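Local coordinates for protein Cow rumen GH26 endo-mannanase (Metagenome, PDB 6UEH) that probably hydrolyses internal beta-1,4-mannosidic linkages of mannans such as galactomannan, as an endo-mannanase of glycoside hydrolase family 26, at residues Y452-F455 and E459-N462; D430-V435 and L446-W451; Q173-G178 and G183-E188; L187-I192 and A201-D206. All blocks are in the same frame, centred on the assembly; numbering follows the deposited sequence.

Contact 1 (Y452-F455 and E459-N462); sequences YGEF and EKNN
Phe455 and Asn461 bring their CA atoms to 5.4 Å where the chain, having left the short helix 454-457 that starts just after Gly453 at its N-cap, folds back past the helix's first turn. Two consecutive asparagines do most of the gripping, each through its ND2 on a backbone carbonyl. Asn461 ND2 donates to Glu454 O at 2.8 Å with a nearly straight N-H (166°), yet it comes from above the carbonyl plane, 64° out of it, while the acceptor stays close to the plane of the amide. Asn462 ND2 reaches Phe455 O, also at 2.8 Å, almost along the C=O axis but with its own N-H bent. The same ND2 also bonds to Asp430 O, and OD1 accepts from Ile432 N, so the Asn462 amide is held at both ends. Glu454 carries its CG between the backbone N and the carbonyl carbon (chi1 73°), and beyond it the extended chain takes the carboxylate to the Asn461 amide: OE1 accepts a second, weak bond from Asn461 ND2 at 3.4 Å. The same OE1 forms a long salt bridge to Lys460 NZ at 3.8 Å, the extended lysine crossing the glutamate at a slant, its CE also near OE1, where both side chains are exposed. The Phe455 ring lies at 4.0 Å from the amide, CD1 to Asn461 ND2. The outer charge pair is therefore likely to add little compared with the two inner amide-to-carbonyl bonds, which tie the returning chain of this TIM-barrel domain to the helix.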
loop_
_atom_site.group_PDB
_atom_site.type_symbol
_atom_site.label_atom_id
_atom_site.label_comp_id
_atom_site.label_asym_id
_atom_site.label_seq_id
_atom_site.Cartn_x
_atom_site.Cartn_y
_atom_site.Cartn_z
ATOM N N TYR A 452 -8.732 -8.248 -12.542
ATOM C CA TYR A 452 -9.521 -8.541 -13.735
ATOM C C TYR A 452 -10.959 -8.921 -13.387
ATOM O O TYR A 452 -11.318 -9.027 -12.215
ATOM C CB TYR A 452 -8.869 -9.659 -14.559
ATOM C CG TYR A 452 -8.517 -10.909 -13.782
ATOM C CD1 TYR A 452 -9.503 -11.798 -13.367
ATOM C CD2 TYR A 452 -7.196 -11.214 -13.483
ATOM C CE1 TYR A 452 -9.183 -12.944 -12.664
ATOM C CE2 TYR A 452 -6.866 -12.357 -12.784
ATOM C CZ TYR A 452 -7.864 -13.217 -12.376
ATOM O OH TYR A 452 -7.542 -14.356 -11.679
ATOM N N GLY A 453 -11.776 -9.121 -14.416
ATOM C CA GLY A 453 -13.152 -9.534 -14.219
ATOM C C GLY A 453 -14.014 -8.477 -13.554
ATOM O O GLY A 453 -13.963 -7.301 -13.915
ATOM N N GLU A 454 -14.794 -8.904 -12.564
ATOM C CA GLU A 454 -15.800 -8.056 -11.930
ATOM C C GLU A 454 -15.238 -6.795 -11.277
ATOM O O GLU A 454 -15.967 -5.831 -11.058
ATOM C CB GLU A 454 -16.568 -8.856 -10.875
ATOM C CG GLU A 454 -15.766 -9.145 -9.612
ATOM C CD GLU A 454 -16.640 -9.576 -8.448
ATOM O OE1 GLU A 454 -16.542 -8.955 -7.366
ATOM O OE2 GLU A 454 -17.422 -10.536 -8.614
ATOM N N PHE A 455 -13.952 -6.800 -10.953
ATOM C CA PHE A 455 -13.386 -5.690 -10.196
ATOM C C PHE A 455 -13.271 -4.424 -11.042
ATOM O O PHE A 455 -13.190 -3.319 -10.505
ATOM C CB PHE A 455 -12.033 -6.091 -9.611
ATOM C CG PHE A 455 -12.130 -7.194 -8.598
ATOM C CD1 PHE A 455 -12.562 -6.930 -7.307
ATOM C CD2 PHE A 455 -11.818 -8.499 -8.940
ATOM C CE1 PHE A 455 -12.668 -7.947 -6.371
ATOM C CE2 PHE A 455 -11.919 -9.522 -8.008
ATOM C CZ PHE A 455 -12.345 -9.244 -6.724
ATOM N N GLU A 459 -20.058 -2.475 -11.858
ATOM C CA GLU A 459 -20.184 -1.137 -11.293
ATOM C C GLU A 459 -20.294 -1.134 -9.770
ATOM O O GLU A 459 -20.196 -0.078 -9.146
ATOM C CB GLU A 459 -21.387 -0.414 -11.899
ATOM C CG GLU A 459 -21.164 0.045 -13.328
ATOM C CD GLU A 459 -22.160 1.098 -13.758
ATOM O OE1 GLU A 459 -21.944 2.287 -13.433
ATOM O OE2 GLU A 459 -23.158 0.737 -14.416
ATOM N N LYS A 460 -20.492 -2.304 -9.168
ATOM C CA LYS A 460 -20.488 -2.402 -7.710
ATOM C C LYS A 460 -19.072 -2.180 -7.187
ATOM O O LYS A 460 -18.876 -1.821 -6.027
ATOM C CB LYS A 460 -21.020 -3.757 -7.239
ATOM C CG LYS A 460 -20.050 -4.910 -7.434
ATOM C CD LYS A 460 -20.639 -6.219 -6.936
ATOM C CE LYS A 460 -19.684 -7.376 -7.178
ATOM N NZ LYS A 460 -20.292 -8.679 -6.791
ATOM N N ASN A 461 -18.090 -2.399 -8.056
ATOM C CA ASN A 461 -16.691 -2.169 -7.719
ATOM C C ASN A 461 -16.202 -0.821 -8.232
ATOM O O ASN A 461 -15.588 -0.050 -7.495
ATOM C CB ASN A 461 -15.820 -3.292 -8.279
ATOM C CG ASN A 461 -15.984 -4.587 -7.516
ATOM O OD1 ASN A 461 -15.933 -4.606 -6.286
ATOM N ND2 ASN A 461 -16.198 -5.680 -8.242
ATOM N N ASN A 462 -16.467 -0.545 -9.504
ATOM C CA ASN A 462 -16.130 0.748 -10.089
ATOM C C ASN A 462 -17.268 1.274 -10.954
ATOM O O ASN A 462 -17.577 0.707 -12.002
ATOM C CB ASN A 462 -14.842 0.654 -10.918
ATOM C CG ASN A 462 -13.595 0.565 -10.056
ATOM O OD1 ASN A 462 -13.159 1.559 -9.469
ATOM N ND2 ASN A 462 -13.006 -0.624 -9.983
#

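Contact 2 (D430-V435 and L446-W451)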
loop_
_atom_site.group_PDB
_atom_site.type_symbol
_atom_site.label_atom_id
_atom_site.label_comp_id
_atom_site.label_asym_id
_atom_site.label_seq_id
_atom_site.Cartn_x
_atom_site.Cartn_y
_atom_site.Cartn_z
ATOM N N ASP A 430 -10.039 -3.294 -5.568
ATOM C CA ASP A 430 -11.358 -3.418 -6.162
ATOM C C ASP A 430 -11.718 -2.030 -6.664
ATOM O O ASP A 430 -11.447 -1.702 -7.817
ATOM C CB ASP A 430 -12.404 -3.982 -5.177
ATOM C CG ASP A 430 -12.198 -3.517 -3.744
ATOM O OD1 ASP A 430 -11.588 -2.451 -3.529
ATOM O OD2 ASP A 430 -12.667 -4.227 -2.826
ATOM N N SER A 431 -12.283 -1.202 -5.790
ATOM C CA SER A 431 -12.615 0.165 -6.161
ATOM C C SER A 431 -11.369 1.028 -6.340
ATOM O O SER A 431 -10.453 0.991 -5.522
ATOM C CB SER A 431 -13.528 0.807 -5.108
ATOM O OG SER A 431 -14.813 0.211 -5.105
ATOM N N ILE A 432 -11.337 1.795 -7.425
ATOM C CA ILE A 432 -10.372 2.883 -7.551
ATOM C C ILE A 432 -10.874 4.039 -6.698
ATOM O O ILE A 432 -12.046 4.401 -6.789
ATOM C CB ILE A 432 -10.209 3.350 -9.007
ATOM C CG1 ILE A 432 -9.857 2.175 -9.920
ATOM C CG2 ILE A 432 -9.161 4.454 -9.106
ATOM C CD1 ILE A 432 -10.025 2.491 -11.388
ATOM N N PRO A 433 -9.998 4.618 -5.860
ATOM C CA PRO A 433 -10.418 5.765 -5.046
ATOM C C PRO A 433 -10.954 6.916 -5.899
ATOM O O PRO A 433 -10.588 7.033 -7.071
ATOM C CB PRO A 433 -9.132 6.174 -4.322
ATOM C CG PRO A 433 -8.313 4.926 -4.277
ATOM C CD PRO A 433 -8.619 4.196 -5.556
ATOM N N GLY A 434 -11.821 7.737 -5.313
ATOM C CA GLY A 434 -12.332 8.914 -5.991
ATOM C C GLY A 434 -11.196 9.874 -6.271
ATOM O O GLY A 434 -10.357 10.123 -5.405
ATOM N N VAL A 435 -11.162 10.412 -7.485
ATOM C CA VAL A 435 -10.048 11.250 -7.904
ATOM C C VAL A 435 -9.993 12.538 -7.078
ATOM O O VAL A 435 -8.911 13.059 -6.807
ATOM C CB VAL A 435 -10.124 11.575 -9.418
ATOM C CG1 VAL A 435 -11.309 12.483 -9.738
ATOM C CG2 VAL A 435 -8.819 12.191 -9.896
ATOM N N LEU A 446 1.237 6.054 -6.340
ATOM C CA LEU A 446 1.898 6.176 -7.642
ATOM C C LEU A 446 1.008 5.722 -8.794
ATOM O O LEU A 446 0.953 6.375 -9.837
ATOM C CB LEU A 446 3.201 5.372 -7.659
ATOM C CG LEU A 446 3.904 5.272 -9.016
ATOM C CD1 LEU A 446 4.278 6.656 -9.542
ATOM C CD2 LEU A 446 5.132 4.377 -8.919
ATOM N N TYR A 447 0.333 4.592 -8.614
ATOM C CA TYR A 447 -0.607 4.111 -9.621
ATOM C C TYR A 447 -1.734 3.299 -8.987
ATOM O O TYR A 447 -1.678 2.967 -7.801
ATOM C CB TYR A 447 0.121 3.291 -10.700
ATOM C CG TYR A 447 0.633 1.909 -10.306
ATOM C CD1 TYR A 447 -0.180 0.784 -10.414
ATOM C CD2 TYR A 447 1.944 1.724 -9.886
ATOM C CE1 TYR A 447 0.289 -0.480 -10.081
ATOM C CE2 TYR A 447 2.423 0.462 -9.553
ATOM C CZ TYR A 447 1.592 -0.636 -9.651
ATOM O OH TYR A 447 2.065 -1.892 -9.323
ATOM N N PHE A 448 -2.770 3.014 -9.773
ATOM C CA PHE A 448 -3.837 2.118 -9.334
ATOM C C PHE A 448 -3.984 0.978 -10.330
ATOM O O PHE A 448 -3.519 1.078 -11.465
ATOM C CB PHE A 448 -5.171 2.863 -9.159
ATOM C CG PHE A 448 -5.704 3.511 -10.419
ATOM C CD1 PHE A 448 -6.329 2.757 -11.403
ATOM C CD2 PHE A 448 -5.627 4.885 -10.590
ATOM C CE1 PHE A 448 -6.831 3.356 -12.548
ATOM C CE2 PHE A 448 -6.131 5.491 -11.728
ATOM C CZ PHE A 448 -6.736 4.726 -12.707
ATOM N N CYS A 449 -4.635 -0.099 -9.906
ATOM C CA CYS A 449 -4.765 -1.277 -10.751
ATOM C C CYS A 449 -5.854 -2.217 -10.248
ATOM O O CYS A 449 -5.605 -3.045 -9.372
ATOM C CB CYS A 449 -3.428 -2.021 -10.829
ATOM S SG CYS A 449 -3.400 -3.400 -11.997
ATOM N N PRO A 450 -7.068 -2.089 -10.800
ATOM C CA PRO A 450 -8.125 -3.051 -10.481
ATOM C C PRO A 450 -7.740 -4.452 -10.946
ATOM O O PRO A 450 -7.013 -4.591 -11.931
ATOM C CB PRO A 450 -9.334 -2.527 -11.266
ATOM C CG PRO A 450 -9.026 -1.085 -11.538
ATOM C CD PRO A 450 -7.539 -1.022 -11.697
ATOM N N TRP A 451 -8.212 -5.474 -10.241
ATOM C CA TRP A 451 -8.004 -6.847 -10.677
ATOM C C TRP A 451 -8.877 -7.091 -11.906
ATOM O O TRP A 451 -9.673 -6.225 -12.282
ATOM C CB TRP A 451 -8.331 -7.826 -9.544
ATOM C CG TRP A 451 -7.645 -9.160 -9.654
ATOM C CD1 TRP A 451 -8.244 -10.385 -9.723
ATOM C CD2 TRP A 451 -6.231 -9.402 -9.706
ATOM N NE1 TRP A 451 -7.292 -11.372 -9.812
ATOM C CE2 TRP A 451 -6.050 -10.795 -9.806
ATOM C CE3 TRP A 451 -5.103 -8.576 -9.678
ATOM C CZ2 TRP A 451 -4.786 -11.381 -9.881
ATOM C CZ3 TRP A 451 -3.849 -9.161 -9.756
ATOM C CH2 TRP A 451 -3.702 -10.549 -9.853
#
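Ile432 sits on the ring of Phe448 in a CH-pi contact: its CG2 methyl stands 3.8 Å from the ring centroid, only 13° off the normal. The other branch runs on across the ring, where Ile432 CD1 meets Phe448 CE1 at 3.5 Å, and then onto the proline, CD1 lying 3.7 Å from Pro450 CG. Both branches are thus used because CG1 turns beside the backbone N (chi1 -54°), leaving CG2 anti to that N and over the aromatic face. Pro450 CD lies in the plane of the Phe448 ring at its edge. A leucine in place of Phe448 would probably leave the CG2 methyl without a flat face to rest on and open a gap beside Pro450. In the second shell, Ser431 OG bonds to Asn461 O and steadies the backbone just before the isoleucine, while Asn429 OD1 accepts from Cys449 N between the other two partners. Farther out, Leu467 and Ile470 of helix 464-471 pack on Ile432, and Ile470 also touches Phe448. Segment 446-451 has backbone bonds to Ile424 and Leu426 of strand 423-429 and to Ile170 of strand 169-174, a position consistent with closing the TIM barrel between its seventh and first strands.

Contact 3 (Q173-G178 and G183-E188)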
loop_
_atom_site.group_PDB
_atom_site.type_symbol
_atom_site.label_atom_id
_atom_site.label_comp_id
_atom_site.label_asym_id
_atom_site.label_seq_id
_atom_site.Cartn_x
_atom_site.Cartn_y
_atom_site.Cartn_z
ATOM N N GLN A 173 -4.339 -1.654 -15.088
ATOM C CA GLN A 173 -5.347 -2.706 -15.169
ATOM C C GLN A 173 -4.701 -4.076 -15.317
ATOM O O GLN A 173 -3.826 -4.266 -16.161
ATOM C CB GLN A 173 -6.300 -2.455 -16.341
ATOM C CG GLN A 173 -7.353 -3.541 -16.520
ATOM C CD GLN A 173 -8.280 -3.649 -15.322
ATOM O OE1 GLN A 173 -8.790 -2.643 -14.827
ATOM N NE2 GLN A 173 -8.496 -4.869 -14.847
ATOM N N GLN A 174 -5.134 -5.027 -14.496
ATOM C CA GLN A 174 -4.658 -6.401 -14.599
ATOM C C GLN A 174 -5.419 -7.138 -15.697
ATOM O O GLN A 174 -6.647 -7.047 -15.767
ATOM C CB GLN A 174 -4.821 -7.136 -13.265
ATOM C CG GLN A 174 -4.227 -8.538 -13.247
ATOM C CD GLN A 174 -2.716 -8.528 -13.077
ATOM O OE1 GLN A 174 -2.140 -7.551 -12.599
ATOM N NE2 GLN A 174 -2.068 -9.618 -13.470
ATOM N N GLU A 175 -4.696 -7.859 -16.549
ATOM C CA GLU A 175 -5.327 -8.672 -17.584
ATOM C C GLU A 175 -5.777 -10.008 -17.001
ATOM O O GLU A 175 -5.341 -10.405 -15.922
ATOM C CB GLU A 175 -4.378 -8.910 -18.766
ATOM C CG GLU A 175 -3.280 -9.933 -18.498
ATOM C CD GLU A 175 -2.511 -10.311 -19.754
ATOM O OE1 GLU A 175 -2.752 -9.698 -20.815
ATOM O OE2 GLU A 175 -1.663 -11.227 -19.683
ATOM N N ILE A 176 -6.644 -10.697 -17.732
ATOM C CA ILE A 176 -7.223 -11.954 -17.276
ATOM C C ILE A 176 -6.156 -13.049 -17.165
ATOM O O ILE A 176 -5.113 -12.984 -17.820
ATOM C CB ILE A 176 -8.357 -12.410 -18.232
ATOM C CG1 ILE A 176 -9.215 -13.517 -17.607
ATOM C CG2 ILE A 176 -7.790 -12.820 -19.588
ATOM C CD1 ILE A 176 -10.184 -13.026 -16.546
ATOM N N TYR A 177 -6.412 -14.036 -16.310
ATOM C CA TYR A 177 -5.550 -15.208 -16.195
ATOM C C TYR A 177 -5.459 -15.937 -17.531
ATOM O O TYR A 177 -6.364 -15.835 -18.362
ATOM C CB TYR A 177 -6.071 -16.157 -15.112
ATOM C CG TYR A 177 -7.509 -16.591 -15.317
ATOM C CD1 TYR A 177 -7.824 -17.670 -16.137
ATOM C CD2 TYR A 177 -8.552 -15.921 -14.689
ATOM C CE1 TYR A 177 -9.137 -18.066 -16.326
ATOM C CE2 TYR A 177 -9.865 -16.310 -14.870
ATOM C CZ TYR A 177 -10.153 -17.382 -15.690
ATOM O OH TYR A 177 -11.463 -17.768 -15.871
ATOM N N GLY A 178 -4.368 -16.673 -17.729
ATOM C CA GLY A 178 -4.133 -17.386 -18.974
ATOM C C GLY A 178 -5.282 -18.300 -19.358
ATOM O O GLY A 178 -5.715 -19.128 -18.563
ATOM N N GLY A 183 -9.893 -16.638 -24.399
ATOM C CA GLY A 183 -8.740 -16.219 -25.173
ATOM C C GLY A 183 -8.647 -14.726 -25.433
ATOM O O GLY A 183 -7.638 -14.247 -25.947
ATOM N N ASP A 184 -9.694 -13.984 -25.081
ATOM C CA ASP A 184 -9.717 -12.545 -25.330
ATOM C C ASP A 184 -9.113 -11.751 -24.169
ATOM O O ASP A 184 -9.822 -11.313 -23.265
ATOM C CB ASP A 184 -11.150 -12.078 -25.603
ATOM C CG ASP A 184 -11.233 -10.593 -25.907
ATOM O OD1 ASP A 184 -10.205 -9.997 -26.293
ATOM O OD2 ASP A 184 -12.335 -10.021 -25.765
ATOM N N TYR A 185 -7.800 -11.550 -24.216
ATOM C CA TYR A 185 -7.091 -10.847 -23.149
ATOM C C TYR A 185 -7.335 -9.343 -23.163
ATOM O O TYR A 185 -6.914 -8.635 -22.250
ATOM C CB TYR A 185 -5.586 -11.114 -23.245
ATOM C CG TYR A 185 -5.210 -12.553 -23.009
ATOM C CD1 TYR A 185 -4.977 -13.025 -21.725
ATOM C CD2 TYR A 185 -5.089 -13.445 -24.067
ATOM C CE1 TYR A 185 -4.636 -14.341 -21.499
ATOM C CE2 TYR A 185 -4.746 -14.764 -23.850
ATOM C CZ TYR A 185 -4.520 -15.205 -22.563
ATOM O OH TYR A 185 -4.180 -16.518 -22.334
ATOM N N GLU A 186 -8.016 -8.855 -24.192
ATOM C CA GLU A 186 -8.192 -7.417 -24.360
ATOM C C GLU A 186 -9.532 -6.912 -23.838
ATOM O O GLU A 186 -9.760 -5.704 -23.795
ATOM C CB GLU A 186 -8.038 -7.038 -25.836
ATOM C CG GLU A 186 -6.761 -7.556 -26.471
ATOM C CD GLU A 186 -5.520 -7.153 -25.693
ATOM O OE1 GLU A 186 -4.620 -8.004 -25.527
ATOM O OE2 GLU A 186 -5.442 -5.988 -25.248
ATOM N N LEU A 187 -10.402 -7.836 -23.436
ATOM C CA LEU A 187 -11.767 -7.509 -23.012
ATOM C C LEU A 187 -11.820 -6.369 -21.993
ATOM O O LEU A 187 -12.472 -5.353 -22.229
ATOM C CB LEU A 187 -12.452 -8.752 -22.433
ATOM C CG LEU A 187 -13.973 -8.729 -22.242
ATOM C CD1 LEU A 187 -14.528 -10.136 -22.329
ATOM C CD2 LEU A 187 -14.376 -8.096 -20.917
ATOM N N GLU A 188 -11.139 -6.547 -20.862
ATOM C CA GLU A 188 -11.119 -5.535 -19.809
ATOM C C GLU A 188 -10.610 -4.191 -20.323
ATOM O O GLU A 188 -11.097 -3.135 -19.924
ATOM C CB GLU A 188 -10.251 -5.993 -18.632
ATOM C CG GLU A 188 -10.944 -6.931 -17.652
ATOM C CD GLU A 188 -10.934 -8.379 -18.103
ATOM O OE1 GLU A 188 -10.489 -8.655 -19.238
ATOM O OE2 GLU A 188 -11.367 -9.244 -17.313
HETATM O O HOH W 1 -7.873 -9.206 -19.701
#
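Tyr185 lies against Ile176 and Gly178 in the loop joining strand 169-174 to helix 187-196, the first beta-to-alpha connection of the TIM barrel and part of a beta-alpha-beta unit. The van der Waals contacts centre on the tyrosine ring. Ile176 CG2 meets Tyr185 CD1 at 3.5 Å, the two side chains crossing at about a right angle. Farther along, Gly178 CA comes up in the ring plane, 3.5 Å from Tyr185 OH, a hydroxyl that takes its hydrogen bond from Gly179 N. The ring swings across to the strand side because its CG stands beside the backbone N (chi1 -65°). At the other end of the contact Ile176 turns its CD1 to within 4.0 Å of Glu188 OE2, an oxygen already held by Gly453 N.

Charged groups come next. Glu175 OE1 passes 4.0 Å from Tyr185 CB, but its carboxylate answers to Arg203 and Arg223; the latter also makes a cation-pi contact with Tyr185. Glu186, across the contact, pairs with Arg203 and Arg231; Arg203 thus bridges Glu175 and Glu186.

Hydrogen bonds within each segment follow. Glu186 N donates to Asp184 OD1 at 3.2 Å, a capping bond in the type I turn before the helix. At the strand end Gln173 NE2 donates to Gln174 O and bonds Trp451 O. Between the segments a single water takes over: it accepts from Ile176 N at 2.8 Å and donates to both Tyr185 O and Glu188 OE1, the last at 2.7 Å.

Contact 4 (L187-I192 and A201-D206); sequences LEFEYI and AIRGFD
Phe189 and Arg203 stack, flat group on flat group, and account for nearly all of the contact. The guanidinium lies on one face of the ring with centres 3.8 Å apart and planes only 14° from parallel. Its closest atom is NE, 3.3 Å from Phe189 CZ, while NH1 stands over the middle of the ring. The apolar part of the arginine joins in, with Arg203 CG at 3.5 Å from Phe189 CZ.

The stack is also a cation-pi interaction, Arg203 CZ lying 28° off the ring normal. The arginine runs straight from CG to NE, which carries the charge out from the strand to the ring. Beyond the ring, the two glutamates that pair with its NH1 and NH2, Glu186 and Glu175, probably keep the guanidinium flat on the ring and fix its rotation. With a methionine in place of Arg203, both glutamates would probably lose an arginine partner and the Phe189 ring its charged cover.

Phe189 projects from helix 187-196 toward the second barrel strand, 202-206, which lies between strands 169-174 and 234-238. Gln173 and Glu175 also touch Phe189, and Trp227 of helix 220-230 packs on the arginine, so the stack lies where two barrel helices meet the sheet.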
loop_
_atom_site.group_PDB
_atom_site.type_symbol
_atom_site.label_atom_id
_atom_site.label_comp_id
_atom_site.label_asym_id
_atom_site.label_seq_id
_atom_site.Cartn_x
_atom_site.Cartn_y
_atom_site.Cartn_z
ATOM N N LEU A 187 -10.402 -7.836 -23.436
ATOM C CA LEU A 187 -11.767 -7.509 -23.012
ATOM C C LEU A 187 -11.820 -6.369 -21.993
ATOM O O LEU A 187 -12.472 -5.353 -22.229
ATOM C CB LEU A 187 -12.452 -8.752 -22.433
ATOM C CG LEU A 187 -13.973 -8.729 -22.242
ATOM C CD1 LEU A 187 -14.528 -10.136 -22.329
ATOM C CD2 LEU A 187 -14.376 -8.096 -20.917
ATOM N N GLU A 188 -11.139 -6.547 -20.862
ATOM C CA GLU A 188 -11.119 -5.535 -19.809
ATOM C C GLU A 188 -10.610 -4.191 -20.323
ATOM O O GLU A 188 -11.097 -3.135 -19.924
ATOM C CB GLU A 188 -10.251 -5.993 -18.632
ATOM C CG GLU A 188 -10.944 -6.931 -17.652
ATOM C CD GLU A 188 -10.934 -8.379 -18.103
ATOM O OE1 GLU A 188 -10.489 -8.655 -19.238
ATOM O OE2 GLU A 188 -11.367 -9.244 -17.313
ATOM N N PHE A 189 -9.634 -4.241 -21.219
ATOM C CA PHE A 189 -8.997 -3.031 -21.715
ATOM C C PHE A 189 -9.885 -2.301 -22.716
ATOM O O PHE A 189 -9.973 -1.072 -22.698
ATOM C CB PHE A 189 -7.638 -3.379 -22.324
ATOM C CG PHE A 189 -6.720 -4.065 -21.355
ATOM C CD1 PHE A 189 -6.767 -5.441 -21.192
ATOM C CD2 PHE A 189 -5.842 -3.332 -20.574
ATOM C CE1 PHE A 189 -5.942 -6.074 -20.284
ATOM C CE2 PHE A 189 -5.011 -3.960 -19.663
ATOM C CZ PHE A 189 -5.066 -5.332 -19.517
ATOM N N GLU A 190 -10.557 -3.057 -23.579
ATOM C CA GLU A 190 -11.483 -2.459 -24.531
ATOM C C GLU A 190 -12.698 -1.883 -23.809
ATOM O O GLU A 190 -13.306 -0.922 -24.279
ATOM C CB GLU A 190 -11.920 -3.485 -25.579
ATOM C CG GLU A 190 -10.786 -3.952 -26.479
ATOM C CD GLU A 190 -10.094 -2.800 -27.183
ATOM O OE1 GLU A 190 -10.766 -2.079 -27.949
ATOM O OE2 GLU A 190 -8.880 -2.609 -26.964
ATOM N N TYR A 191 -13.045 -2.472 -22.666
ATOM C CA TYR A 191 -14.127 -1.942 -21.840
ATOM C C TYR A 191 -13.787 -0.539 -21.357
ATOM O O TYR A 191 -14.600 0.379 -21.459
ATOM C CB TYR A 191 -14.404 -2.854 -20.643
ATOM C CG TYR A 191 -15.358 -2.255 -19.626
ATOM C CD1 TYR A 191 -16.728 -2.230 -19.860
ATOM C CD2 TYR A 191 -14.888 -1.718 -18.434
ATOM C CE1 TYR A 191 -17.604 -1.683 -18.933
ATOM C CE2 TYR A 191 -15.755 -1.169 -17.502
ATOM C CZ TYR A 191 -17.112 -1.154 -17.756
ATOM O OH TYR A 191 -17.978 -0.606 -16.831
ATOM N N ILE A 192 -12.575 -0.387 -20.832
ATOM C CA ILE A 192 -12.092 0.902 -20.352
ATOM C C ILE A 192 -12.025 1.928 -21.484
ATOM O O ILE A 192 -12.451 3.074 -21.323
ATOM C CB ILE A 192 -10.704 0.755 -19.693
ATOM C CG1 ILE A 192 -10.796 -0.184 -18.486
ATOM C CG2 ILE A 192 -10.154 2.115 -19.283
ATOM C CD1 ILE A 192 -9.468 -0.483 -17.832
ATOM N N ALA A 201 -2.389 3.102 -18.601
ATOM C CA ALA A 201 -0.980 3.196 -18.964
ATOM C C ALA A 201 -0.233 1.928 -18.565
ATOM O O ALA A 201 0.623 1.437 -19.304
ATOM C CB ALA A 201 -0.344 4.417 -18.313
ATOM N N ILE A 202 -0.568 1.408 -17.390
ATOM C CA ILE A 202 0.070 0.214 -16.847
ATOM C C ILE A 202 -0.800 -1.019 -17.083
ATOM O O ILE A 202 -2.006 -0.993 -16.847
ATOM C CB ILE A 202 0.348 0.376 -15.330
ATOM C CG1 ILE A 202 1.422 1.442 -15.100
ATOM C CG2 ILE A 202 0.761 -0.946 -14.701
ATOM C CD1 ILE A 202 1.698 1.736 -13.639
ATOM N N ARG A 203 -0.190 -2.095 -17.568
ATOM C CA ARG A 203 -0.905 -3.356 -17.729
ATOM C C ARG A 203 -0.311 -4.407 -16.795
ATOM O O ARG A 203 0.908 -4.550 -16.705
ATOM C CB ARG A 203 -0.851 -3.829 -19.185
ATOM C CG ARG A 203 -1.609 -5.122 -19.465
ATOM C CD ARG A 203 -1.871 -5.281 -20.960
ATOM N NE ARG A 203 -2.509 -6.553 -21.290
ATOM C CZ ARG A 203 -3.288 -6.744 -22.351
ATOM N NH1 ARG A 203 -3.540 -5.740 -23.180
ATOM N NH2 ARG A 203 -3.828 -7.934 -22.579
ATOM N N GLY A 204 -1.181 -5.122 -16.087
ATOM C CA GLY A 204 -0.746 -6.134 -15.143
ATOM C C GLY A 204 -0.778 -7.527 -15.739
ATOM O O GLY A 204 -1.755 -7.916 -16.381
ATOM N N PHE A 205 0.299 -8.276 -15.525
ATOM C CA PHE A 205 0.426 -9.631 -16.045
ATOM C C PHE A 205 0.701 -10.609 -14.905
ATOM O O PHE A 205 0.749 -10.216 -13.740
ATOM C CB PHE A 205 1.550 -9.715 -17.085
ATOM C CG PHE A 205 1.401 -8.750 -18.235
ATOM C CD1 PHE A 205 1.896 -7.458 -18.145
ATOM C CD2 PHE A 205 0.788 -9.145 -19.414
ATOM C CE1 PHE A 205 1.770 -6.573 -19.206
ATOM C CE2 PHE A 205 0.659 -8.268 -20.478
ATOM C CZ PHE A 205 1.154 -6.983 -20.374
ATOM N N ASP A 206 0.889 -11.880 -15.247
ATOM C CA ASP A 206 1.230 -12.902 -14.257
ATOM C C ASP A 206 1.909 -14.090 -14.930
ATOM O O ASP A 206 1.458 -14.559 -15.973
ATOM C CB ASP A 206 -0.017 -13.370 -13.501
ATOM C CG ASP A 206 0.314 -13.975 -12.145
ATOM O OD1 ASP A 206 0.942 -15.055 -12.106
ATOM O OD2 ASP A 206 -0.060 -13.369 -11.118
#

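Overall arrangement
Contacts 3 and 4 lie with centres about 6 Å apart, share Leu187 and Glu188, and are joined by the 2.7 Å salt bridge from Glu175 OE1 to Arg203 NH2. Contacts 1 and 2, about 11 Å apart between centres, meet through the asparagine pair, Asn462 OD1 lying 2.7 Å from Ile432 N. Two seams connect the pairs: Gly453 N to Glu188 OE2 (2.9 Å) between contacts 1 and 3, and Pro450 O to Gln174 N (3.2 Å) between contacts 2 and 3. All four lie on the barrel sector from strand 423-429 through segment 446-451 to strands 169-174 and 202-206. The calcium ion is bound in the separate CBM6 region by Glu13, Glu15, Ser37, Gly40 and Asp126.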